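Protein induced by osmotic stress (Scheffersomyces stipitis CBS 6054, PDB 5GMO) binds NADP(+) and probably interconverts alcohols and carbonyl compounds, as a cinnamyl-alcohol dehydrogenase of the dihydroflavonol-4-reductase subfamily. Local coordinates at residues R265-T270 / D294-F299; T232-D237 / L260-R265; M129-E134 / S148-E153; L211-V216 / V323-Q328. One frame throughout, in Å; residues are numbered along the deposited sequence.

Contact 1 of 4, residues R265-T270 / D294-F299; sequences RFNGQT and DDFSAF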
# COMPACT_ATOMS: atom_id res chain seq x y z
N ARG A 265 -4.43 -17.14 -1.31
CA ARG A 265 -4.12 -17.38 0.09
C ARG A 265 -2.76 -18.08 0.29
O ARG A 265 -2.30 -18.85 -0.56
CB ARG A 265 -5.25 -18.16 0.75
CG ARG A 265 -5.35 -17.93 2.23
CD ARG A 265 -6.65 -18.45 2.82
NE ARG A 265 -7.72 -17.46 2.78
CZ ARG A 265 -7.85 -16.47 3.65
NH1 ARG A 265 -8.87 -15.62 3.54
NH2 ARG A 265 -6.97 -16.33 4.63
N PHE A 266 -2.10 -17.81 1.42
CA PHE A 266 -0.81 -18.41 1.75
C PHE A 266 -0.66 -18.52 3.26
O PHE A 266 -1.37 -17.84 4.00
CB PHE A 266 0.33 -17.52 1.25
CG PHE A 266 0.51 -16.26 2.05
CD1 PHE A 266 -0.27 -15.14 1.77
CD2 PHE A 266 1.43 -16.20 3.11
CE1 PHE A 266 -0.13 -13.97 2.51
CE2 PHE A 266 1.56 -15.03 3.86
CZ PHE A 266 0.79 -13.91 3.55
N ASN A 267 0.27 -19.36 3.69
CA ASN A 267 0.76 -19.33 5.07
C ASN A 267 2.28 -19.46 5.08
O ASN A 267 2.91 -19.36 4.03
CB ASN A 267 0.09 -20.39 5.96
CG ASN A 267 0.37 -21.83 5.51
OD1 ASN A 267 1.33 -22.12 4.78
ND2 ASN A 267 -0.48 -22.74 5.96
N GLY A 268 2.87 -19.72 6.25
CA GLY A 268 4.31 -19.90 6.35
C GLY A 268 4.86 -21.06 5.53
O GLY A 268 5.94 -20.95 4.94
N GLN A 269 4.12 -22.16 5.49
CA GLN A 269 4.52 -23.31 4.68
C GLN A 269 4.53 -22.97 3.19
O GLN A 269 5.44 -23.35 2.46
CB GLN A 269 3.58 -24.49 4.92
CG GLN A 269 4.07 -25.77 4.29
CD GLN A 269 5.37 -26.22 4.92
OE1 GLN A 269 5.39 -26.63 6.07
NE2 GLN A 269 6.46 -26.13 4.18
N THR A 270 3.50 -22.24 2.76
CA THR A 270 3.42 -21.82 1.36
C THR A 270 4.67 -21.04 0.98
O THR A 270 5.26 -21.28 -0.07
CB THR A 270 2.17 -20.96 1.12
OG1 THR A 270 1.05 -21.62 1.73
CG2 THR A 270 1.91 -20.80 -0.37
N ASP A 294 -0.23 -27.16 3.32
CA ASP A 294 -1.14 -26.01 3.30
C ASP A 294 -2.34 -26.31 2.40
O ASP A 294 -2.19 -26.65 1.22
CB ASP A 294 -0.41 -24.72 2.87
CG ASP A 294 0.37 -24.90 1.57
OD1 ASP A 294 0.84 -26.02 1.30
OD2 ASP A 294 0.54 -23.91 0.81
N ASP A 295 -3.54 -26.20 2.96
CA ASP A 295 -4.74 -26.53 2.22
C ASP A 295 -5.81 -25.46 2.47
O ASP A 295 -6.45 -25.42 3.53
CB ASP A 295 -5.24 -27.91 2.64
CG ASP A 295 -6.66 -28.21 2.15
OD1 ASP A 295 -7.21 -27.45 1.32
OD2 ASP A 295 -7.22 -29.23 2.60
N PHE A 296 -6.03 -24.63 1.46
CA PHE A 296 -6.93 -23.51 1.59
C PHE A 296 -8.24 -23.72 0.86
O PHE A 296 -8.99 -22.77 0.65
CB PHE A 296 -6.26 -22.23 1.11
CG PHE A 296 -4.99 -21.90 1.85
CD1 PHE A 296 -5.02 -21.59 3.20
CD2 PHE A 296 -3.77 -21.90 1.20
CE1 PHE A 296 -3.85 -21.30 3.88
CE2 PHE A 296 -2.60 -21.60 1.88
CZ PHE A 296 -2.65 -21.31 3.22
N SER A 297 -8.54 -24.97 0.49
CA SER A 297 -9.69 -25.22 -0.38
C SER A 297 -11.02 -24.96 0.31
O SER A 297 -12.05 -24.86 -0.36
CB SER A 297 -9.65 -26.63 -0.99
OG SER A 297 -9.89 -27.63 -0.02
N ALA A 298 -11.00 -24.83 1.63
CA ALA A 298 -12.25 -24.60 2.37
C ALA A 298 -12.58 -23.13 2.54
O ALA A 298 -13.71 -22.78 2.91
CB ALA A 298 -12.21 -25.31 3.73
N PHE A 299 -11.61 -22.26 2.31
CA PHE A 299 -11.85 -20.82 2.38
C PHE A 299 -12.74 -20.36 1.23
O PHE A 299 -12.42 -20.59 0.07
CB PHE A 299 -10.51 -20.07 2.36
CG PHE A 299 -9.70 -20.21 3.62
CD1 PHE A 299 -9.04 -21.40 3.90
CD2 PHE A 299 -9.63 -19.18 4.54
CE1 PHE A 299 -8.29 -21.53 5.08
CE2 PHE A 299 -8.90 -19.31 5.71
CZ PHE A 299 -8.22 -20.49 5.97
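Arg265 is laid across two phenylalanine rings of the loop 294-299. Its CG sits over one face of Phe296, 4.0 Å from the ring centroid, and its CD over one face of Phe299, 3.6 Å from that centroid, so two successive methylenes each make a CH-pi contact. The chain bends at the next bond (chi3 -88°), which turns the guanidinium to within 21° of the plane of the Phe299 ring; NE lies 3.1 Å from Phe299 CD2, and the ring covers one guanidinium face near its rim. Phe296 also reaches along the strand with its far end, where CZ comes 3.4 Å from the carbonyl C of Phe266, while Thr270 OG1 stands at its edge. That hydroxyl holds Asp294 as well: Thr270 OG1 donates to Asp294 OD2 over 2.5 Å, arriving on the anti side and 34° out of the carboxylate plane. Thr270 OG1 also accepts from Asn267 N, 3.1 Å away, so this hydroxyl acts as donor to one partner and acceptor for the other. Asn267 answers with OD1, which takes Thr270 N at 3.0 Å. Further out, Trp302 touches Arg265 and Pro138 touches Phe299, and Gln269 is tied by its amide to Asp273, Val288 and Lys290. The reciprocal bonds of Asn267 and Thr270 are a capping box, here closing the N-terminus of helix 268-278 where it leaves the short strand 265-267.

Contact 2 of 4, residues T232-D237 / L260-R265; sequences TGTFID and LLSNTR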
# COMPACT_ATOMS: atom_id res chain seq x y z
N THR A 232 -0.74 -16.12 8.07
CA THR A 232 -1.53 -16.56 6.93
C THR A 232 -2.47 -15.43 6.53
O THR A 232 -2.79 -14.55 7.32
CB THR A 232 -2.30 -17.86 7.27
OG1 THR A 232 -3.36 -18.07 6.33
CG2 THR A 232 -2.85 -17.77 8.67
N GLY A 233 -2.90 -15.46 5.28
CA GLY A 233 -3.77 -14.44 4.76
C GLY A 233 -3.67 -14.47 3.26
O GLY A 233 -3.27 -15.47 2.69
N THR A 234 -4.04 -13.37 2.63
CA THR A 234 -3.99 -13.31 1.18
C THR A 234 -2.89 -12.35 0.80
O THR A 234 -2.51 -11.49 1.60
CB THR A 234 -5.33 -12.85 0.59
OG1 THR A 234 -5.68 -11.57 1.13
CG2 THR A 234 -6.41 -13.85 0.94
N PHE A 235 -2.35 -12.51 -0.40
CA PHE A 235 -1.26 -11.68 -0.85
C PHE A 235 -1.69 -10.94 -2.12
O PHE A 235 -2.68 -11.30 -2.75
CB PHE A 235 -0.00 -12.54 -1.14
CG PHE A 235 0.29 -12.72 -2.62
CD1 PHE A 235 -0.36 -13.71 -3.36
CD2 PHE A 235 1.19 -11.90 -3.27
CE1 PHE A 235 -0.11 -13.86 -4.71
CE2 PHE A 235 1.44 -12.04 -4.60
CZ PHE A 235 0.78 -13.02 -5.33
N ILE A 236 -0.94 -9.90 -2.46
CA ILE A 236 -1.06 -9.20 -3.73
C ILE A 236 0.32 -8.66 -4.06
O ILE A 236 1.05 -8.23 -3.17
CB ILE A 236 -2.08 -8.02 -3.64
CG1 ILE A 236 -2.33 -7.43 -5.03
CG2 ILE A 236 -1.60 -6.96 -2.65
CD1 ILE A 236 -3.20 -8.32 -5.92
N ASP A 237 0.69 -8.69 -5.34
CA ASP A 237 2.00 -8.20 -5.77
C ASP A 237 1.99 -6.70 -5.89
O ASP A 237 1.06 -6.13 -6.47
CB ASP A 237 2.41 -8.83 -7.11
CG ASP A 237 3.82 -8.43 -7.55
OD1 ASP A 237 4.00 -7.32 -8.10
OD2 ASP A 237 4.76 -9.23 -7.33
N LEU A 260 -10.67 -3.58 -4.06
CA LEU A 260 -10.08 -4.60 -3.22
C LEU A 260 -8.96 -5.29 -4.00
O LEU A 260 -9.19 -5.87 -5.07
CB LEU A 260 -11.15 -5.60 -2.79
CG LEU A 260 -10.68 -6.84 -2.04
CD1 LEU A 260 -10.00 -6.44 -0.74
CD2 LEU A 260 -11.86 -7.79 -1.81
N LEU A 261 -7.73 -5.17 -3.49
CA LEU A 261 -6.56 -5.72 -4.15
C LEU A 261 -6.07 -6.92 -3.35
O LEU A 261 -5.32 -6.76 -2.36
CB LEU A 261 -5.47 -4.66 -4.29
CG LEU A 261 -5.42 -3.90 -5.62
CD1 LEU A 261 -4.89 -4.80 -6.75
CD2 LEU A 261 -6.79 -3.31 -6.00
N SER A 262 -6.51 -8.10 -3.75
CA SER A 262 -6.26 -9.33 -3.02
C SER A 262 -6.18 -10.50 -3.98
O SER A 262 -7.08 -10.70 -4.80
CB SER A 262 -7.38 -9.56 -2.00
OG SER A 262 -7.14 -10.71 -1.20
N ASN A 263 -5.12 -11.30 -3.89
CA ASN A 263 -4.98 -12.45 -4.79
C ASN A 263 -5.21 -13.75 -4.03
O ASN A 263 -6.29 -13.96 -3.48
CB ASN A 263 -3.62 -12.42 -5.51
CG ASN A 263 -3.58 -13.31 -6.75
OD1 ASN A 263 -4.58 -13.94 -7.12
ND2 ASN A 263 -2.41 -13.37 -7.40
N THR A 264 -4.21 -14.62 -3.99
CA THR A 264 -4.42 -15.95 -3.43
C THR A 264 -3.97 -16.08 -1.96
O THR A 264 -3.21 -15.25 -1.44
CB THR A 264 -3.67 -17.03 -4.27
OG1 THR A 264 -2.29 -16.69 -4.33
CG2 THR A 264 -4.24 -17.14 -5.68
N ARG A 265 -4.43 -17.14 -1.31
CA ARG A 265 -4.12 -17.38 0.09
C ARG A 265 -2.76 -18.08 0.29
O ARG A 265 -2.30 -18.85 -0.56
CB ARG A 265 -5.25 -18.16 0.75
CG ARG A 265 -5.35 -17.93 2.23
CD ARG A 265 -6.65 -18.45 2.82
NE ARG A 265 -7.72 -17.46 2.78
CZ ARG A 265 -7.85 -16.47 3.65
NH1 ARG A 265 -8.87 -15.62 3.54
NH2 ARG A 265 -6.97 -16.33 4.63
O HOH W 1 -0.51 -10.45 -7.36
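Phe235 O accepts from Asn263 N at 2.7 Å, and Phe235 N in turn gives its hydrogen to Thr264 O at 3.1 Å. Beyond this pair of bonds, Thr234 and Arg265 face each other as an antiparallel non-hydrogen-bonded pair, CA to CA 4.2 Å, with Arg265 CA making a CA-H...O contact to Gly233 O. Both side chains leave on the same face of the sheet, where Thr234 CG2 lies over one face of the guanidinium, 4.0 Å from Arg265 NH1. With an alanine here in place of the arginine, the Thr234 methyl would probably lose the flat group it packs on, and Leu135 O its weak donor, NH2. Thr234 OG1, set between backbone N and carbonyl carbon (chi1 58°), shares a 2.9 Å hydrogen bond with Ser262 OG. The Phe235 ring runs alongside Asn263 and Thr264, with Thr264 OG1 at its edge 3.6 Å from Phe235 CE1. At the far end Ile236 CD1 packs on Leu261 CD1 at 4.0 Å. Strand 232-237 is the middle one of a three-stranded mixed sheet, between 194-196 and 265-267, and segment 260-265 leads into it from 258-261, an outermost strand of the parallel sheet; Phe318 of helix 318-330 meets the Phe235 ring edge-to-face, and helix 238-250 packs on Ile236 and Leu261.

Contact 3 of 4, residues M129-E134 / S148-E153; sequences MSVPEE and SSLSYE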
# COMPACT_ATOMS: atom_id res chain seq x y z
N MET A 129 -11.41 -2.93 6.10
CA MET A 129 -12.58 -3.70 5.69
C MET A 129 -12.95 -4.81 6.66
O MET A 129 -13.98 -5.46 6.49
CB MET A 129 -12.35 -4.30 4.30
CG MET A 129 -11.78 -3.31 3.30
SD MET A 129 -11.49 -4.10 1.71
CE MET A 129 -12.41 -3.04 0.62
N SER A 130 -12.13 -5.03 7.67
CA SER A 130 -12.30 -6.21 8.50
C SER A 130 -11.55 -6.15 9.82
O SER A 130 -10.89 -5.16 10.12
CB SER A 130 -11.82 -7.44 7.72
OG SER A 130 -11.98 -8.61 8.50
N VAL A 131 -11.65 -7.22 10.61
CA VAL A 131 -10.93 -7.32 11.87
C VAL A 131 -9.97 -8.50 11.72
O VAL A 131 -10.15 -9.30 10.80
CB VAL A 131 -11.90 -7.50 13.08
CG1 VAL A 131 -12.67 -6.20 13.32
CG2 VAL A 131 -12.85 -8.63 12.83
N PRO A 132 -8.94 -8.58 12.58
CA PRO A 132 -7.93 -9.62 12.40
C PRO A 132 -8.50 -11.03 12.35
O PRO A 132 -8.10 -11.81 11.49
CB PRO A 132 -7.02 -9.44 13.61
CG PRO A 132 -7.10 -7.97 13.90
CD PRO A 132 -8.54 -7.63 13.64
N GLU A 133 -9.43 -11.35 13.24
CA GLU A 133 -9.98 -12.71 13.26
C GLU A 133 -10.68 -13.05 11.94
O GLU A 133 -10.53 -14.16 11.42
CB GLU A 133 -10.88 -12.95 14.48
CG GLU A 133 -12.10 -12.01 14.62
CD GLU A 133 -11.80 -10.72 15.40
OE1 GLU A 133 -12.76 -10.14 15.98
OE2 GLU A 133 -10.63 -10.27 15.41
N GLU A 134 -11.41 -12.09 11.38
CA GLU A 134 -12.16 -12.32 10.15
C GLU A 134 -11.26 -12.49 8.92
O GLU A 134 -11.64 -13.13 7.93
CB GLU A 134 -13.17 -11.20 9.92
CG GLU A 134 -14.32 -11.18 10.92
CD GLU A 134 -15.28 -10.02 10.68
OE1 GLU A 134 -16.19 -9.84 11.51
OE2 GLU A 134 -15.12 -9.29 9.66
N SER A 148 -14.75 -2.66 8.26
CA SER A 148 -14.40 -3.17 9.57
C SER A 148 -15.41 -2.68 10.61
O SER A 148 -15.82 -1.52 10.61
CB SER A 148 -13.00 -2.70 9.98
OG SER A 148 -12.67 -3.24 11.24
N SER A 149 -15.79 -3.58 11.50
CA SER A 149 -16.70 -3.23 12.58
C SER A 149 -15.93 -2.81 13.84
O SER A 149 -16.54 -2.55 14.87
CB SER A 149 -17.61 -4.42 12.90
OG SER A 149 -16.84 -5.53 13.30
N LEU A 150 -14.61 -2.76 13.74
CA LEU A 150 -13.77 -2.35 14.87
C LEU A 150 -14.12 -0.95 15.38
O LEU A 150 -14.08 0.01 14.62
CB LEU A 150 -12.30 -2.35 14.47
CG LEU A 150 -11.33 -2.20 15.64
CD1 LEU A 150 -11.45 -3.39 16.59
CD2 LEU A 150 -9.92 -2.08 15.10
N SER A 151 -14.44 -0.81 16.66
CA SER A 151 -14.82 0.50 17.19
C SER A 151 -13.62 1.39 17.51
O SER A 151 -12.48 0.93 17.61
CB SER A 151 -15.75 0.37 18.40
OG SER A 151 -15.09 -0.07 19.57
N TYR A 152 -13.89 2.68 17.62
CA TYR A 152 -12.89 3.67 17.99
C TYR A 152 -12.23 3.28 19.30
O TYR A 152 -11.00 3.24 19.39
CB TYR A 152 -13.53 5.06 18.12
CG TYR A 152 -12.52 6.19 18.20
CD1 TYR A 152 -11.99 6.76 17.04
CD2 TYR A 152 -12.10 6.70 19.42
CE1 TYR A 152 -11.07 7.80 17.10
CE2 TYR A 152 -11.17 7.74 19.49
CZ TYR A 152 -10.67 8.28 18.32
OH TYR A 152 -9.75 9.30 18.39
N GLU A 153 -13.04 2.98 20.31
CA GLU A 153 -12.53 2.63 21.64
C GLU A 153 -11.55 1.46 21.59
O GLU A 153 -10.40 1.61 21.99
CB GLU A 153 -13.66 2.33 22.65
CG GLU A 153 -14.41 3.56 23.19
CD GLU A 153 -13.52 4.53 23.96
OE1 GLU A 153 -12.52 4.08 24.56
OE2 GLU A 153 -13.82 5.75 23.95
O HOH W 2 -15.36 -6.45 10.44
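Met129 begins the contact with its backbone, its carbonyl C lying 3.2 Å from Ser148 N, while its side chain heads off to Arg258 and Leu260 of strand 258-261. One residue on, Ser130 O receives the hydroxyl of Ser148, OG to O 2.8 Å. The donor stands well above the carbonyl plane, 71° out of it, and so misses the lone pairs. Ser130 turns its own OG back to Val131 O at 3.0 Å, this time in the carbonyl plane and on a lone pair. Val131 points its CG1 branch at the other loop: it rests 3.6 Å from Ser148 OG and 4.0 Å from Leu150 CB, a small apolar patch beside the polar bond. Ser148 OG is doubly used, since it also accepts Leu150 N at 3.2 Å, closing an ST turn; with OG anti to the nitrogen of its own residue (chi1 -178°), the hydroxyl lies between the two partners. Were an alanine to stand in place of this serine, Ser130 O would probably lose its donor and Leu150 N its acceptor, leaving the turn freer to shift. At the end of the segment, Glu134 OE2 is linked through a water to Ser149 N. Behind these loops lies helix 159-181, which carries the NADP(+)-binding Tyr163 and Lys167, the Tyr-x-x-x-Lys pair of this superfamily; its Phe164 packs on both Pro132 and Leu150, and its Gln168 touches Ser148.

Contact 4 of 4, residues L211-V216 / V323-Q328; sequences LSAEMV and VDSIKQ
Leu211 CD2 reaches the flank of helix 318-330 and rests on Ser325, 3.5 Å from Ser325 CB and equally near the backbone C. The torsions of the leucine are uneven: CG is anti to the carbonyl carbon, an ordinary choice, but chi2 stands at 118°, away from a staggered position. Leu211 CD2 also meets Ile326 CG1 at 4.0 Å, so one methyl bridges two consecutive residues of the helix. Ser325 presents only carbon to Leu211, because its hydroxyl turns back along its own helix to Ser321 O; Ala213 CB comes to 4.0 Å from Ser325 OG. Ala213 itself is the centre of an inverse gamma turn and the N-cap residue of helix 214-220, whose first turn is closed by Val216 N bonding Ala213 O at 3.0 Å. This turn belongs to the cofactor site of the Rossmann-type fold: Asn210 and Ser212 bind NADP(+), and Ser212 and Ala213 touch the cofactor-binding Tyr13. Val216 has CG1 anti to its backbone N (chi1 173°), which carries that methyl to Ile326 CG1 at 3.8 Å and to Ile326 CD1 at 3.9 Å. Ile326 meets it with an extended chain, CG1 anti to the carbonyl carbon and chi2 at 180°, the two side chains passing at a slant. Ile326 also packs against Val275 of helix 268-278 and against Phe279, while Phe196 of strand 194-196 touches Val216.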
# COMPACT_ATOMS: atom_id res chain seq x y z
N LEU A 211 14.37 -7.53 2.56
CA LEU A 211 13.22 -7.52 1.66
C LEU A 211 12.10 -6.60 2.14
O LEU A 211 11.68 -6.68 3.30
CB LEU A 211 12.67 -8.94 1.47
CG LEU A 211 13.59 -9.89 0.68
CD1 LEU A 211 14.00 -11.06 1.54
CD2 LEU A 211 12.89 -10.35 -0.59
N SER A 212 11.62 -5.74 1.24
CA SER A 212 10.49 -4.86 1.52
C SER A 212 9.17 -5.63 1.52
O SER A 212 8.21 -5.23 2.16
CB SER A 212 10.41 -3.72 0.52
OG SER A 212 11.64 -3.02 0.45
N ALA A 213 9.13 -6.73 0.76
CA ALA A 213 8.10 -7.74 0.99
C ALA A 213 8.41 -8.32 2.38
O ALA A 213 9.15 -9.30 2.50
CB ALA A 213 8.17 -8.82 -0.09
N GLU A 214 7.85 -7.70 3.41
CA GLU A 214 8.28 -7.94 4.79
C GLU A 214 8.12 -9.38 5.29
O GLU A 214 8.96 -9.89 6.04
CB GLU A 214 7.61 -6.97 5.76
CG GLU A 214 8.49 -5.79 6.16
CD GLU A 214 8.32 -4.57 5.26
OE1 GLU A 214 7.22 -4.40 4.70
OE2 GLU A 214 9.29 -3.79 5.12
N MET A 215 7.03 -10.03 4.88
CA MET A 215 6.77 -11.41 5.28
C MET A 215 7.87 -12.33 4.76
O MET A 215 8.19 -13.35 5.38
CB MET A 215 5.40 -11.86 4.75
CG MET A 215 5.00 -13.24 5.22
SD MET A 215 4.45 -13.26 6.93
CE MET A 215 2.86 -12.44 6.78
N VAL A 216 8.46 -11.97 3.62
CA VAL A 216 9.53 -12.76 3.02
C VAL A 216 10.80 -12.72 3.85
O VAL A 216 11.32 -13.77 4.23
CB VAL A 216 9.86 -12.32 1.59
CG1 VAL A 216 11.08 -13.06 1.09
CG2 VAL A 216 8.68 -12.55 0.66
N VAL A 323 9.57 -15.08 -5.73
CA VAL A 323 10.81 -15.31 -6.46
C VAL A 323 11.43 -14.02 -6.99
O VAL A 323 12.65 -13.85 -6.93
CB VAL A 323 10.64 -16.34 -7.59
CG1 VAL A 323 11.81 -16.29 -8.57
CG2 VAL A 323 10.46 -17.74 -7.02
N ASP A 324 10.60 -13.09 -7.48
CA ASP A 324 11.13 -11.82 -7.98
C ASP A 324 11.74 -11.00 -6.83
O ASP A 324 12.74 -10.31 -7.02
CB ASP A 324 10.08 -10.99 -8.74
CG ASP A 324 9.74 -11.57 -10.11
OD1 ASP A 324 10.48 -12.44 -10.61
OD2 ASP A 324 8.72 -11.15 -10.70
N SER A 325 11.13 -11.08 -5.65
CA SER A 325 11.59 -10.29 -4.51
C SER A 325 12.99 -10.74 -4.11
O SER A 325 13.90 -9.93 -3.96
CB SER A 325 10.67 -10.46 -3.31
OG SER A 325 9.33 -10.19 -3.68
N ILE A 326 13.12 -12.04 -3.95
CA ILE A 326 14.36 -12.64 -3.50
C ILE A 326 15.45 -12.54 -4.56
O ILE A 326 16.59 -12.22 -4.24
CB ILE A 326 14.13 -14.10 -3.06
CG1 ILE A 326 13.18 -14.11 -1.86
CG2 ILE A 326 15.45 -14.78 -2.74
CD1 ILE A 326 12.87 -15.49 -1.34
N LYS A 327 15.09 -12.77 -5.83
CA LYS A 327 16.06 -12.70 -6.93
C LYS A 327 16.79 -11.37 -6.92
O LYS A 327 18.00 -11.31 -7.14
CB LYS A 327 15.38 -12.89 -8.29
CG LYS A 327 15.30 -14.33 -8.77
CD LYS A 327 14.66 -14.40 -10.16
CE LYS A 327 14.66 -15.83 -10.72
NZ LYS A 327 14.03 -15.92 -12.08
N GLN A 328 16.05 -10.31 -6.68
CA GLN A 328 16.61 -8.96 -6.71
C GLN A 328 17.51 -8.71 -5.50
O GLN A 328 18.56 -8.11 -5.62
CB GLN A 328 15.48 -7.93 -6.79
CG GLN A 328 15.80 -6.60 -6.18
CD GLN A 328 14.61 -5.67 -6.17
OE1 GLN A 328 13.69 -5.83 -5.37
NE2 GLN A 328 14.60 -4.70 -7.07

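How the contacts relate
Contacts 1 and 2 share Arg265, and their centres lie 11 Å apart; strand 265-267 joins strand 232-237 through a probable hydrogen bond from Phe266 N to Gly233 O, 2.9 Å. Contact 1 reaches contact 4 by Phe266 CZ against Met215 CE, 4.1 Å. Contact 2 meets contact 3 where Leu260 CD1 packs on Met129 SD at 3.7 Å. Contacts 3 and 4 do not touch, their nearest atoms being about 12 Å apart. Contact 4 holds Ser212 of the NADP(+) site, and its Ala213 is about 4 Å from Tyr13, measured between side chains; contact 2 adjoins the site, with Ile236 about 4 Å from Ile195, whereas Ser148 of contact 3 stays about 8 Å from Lys167.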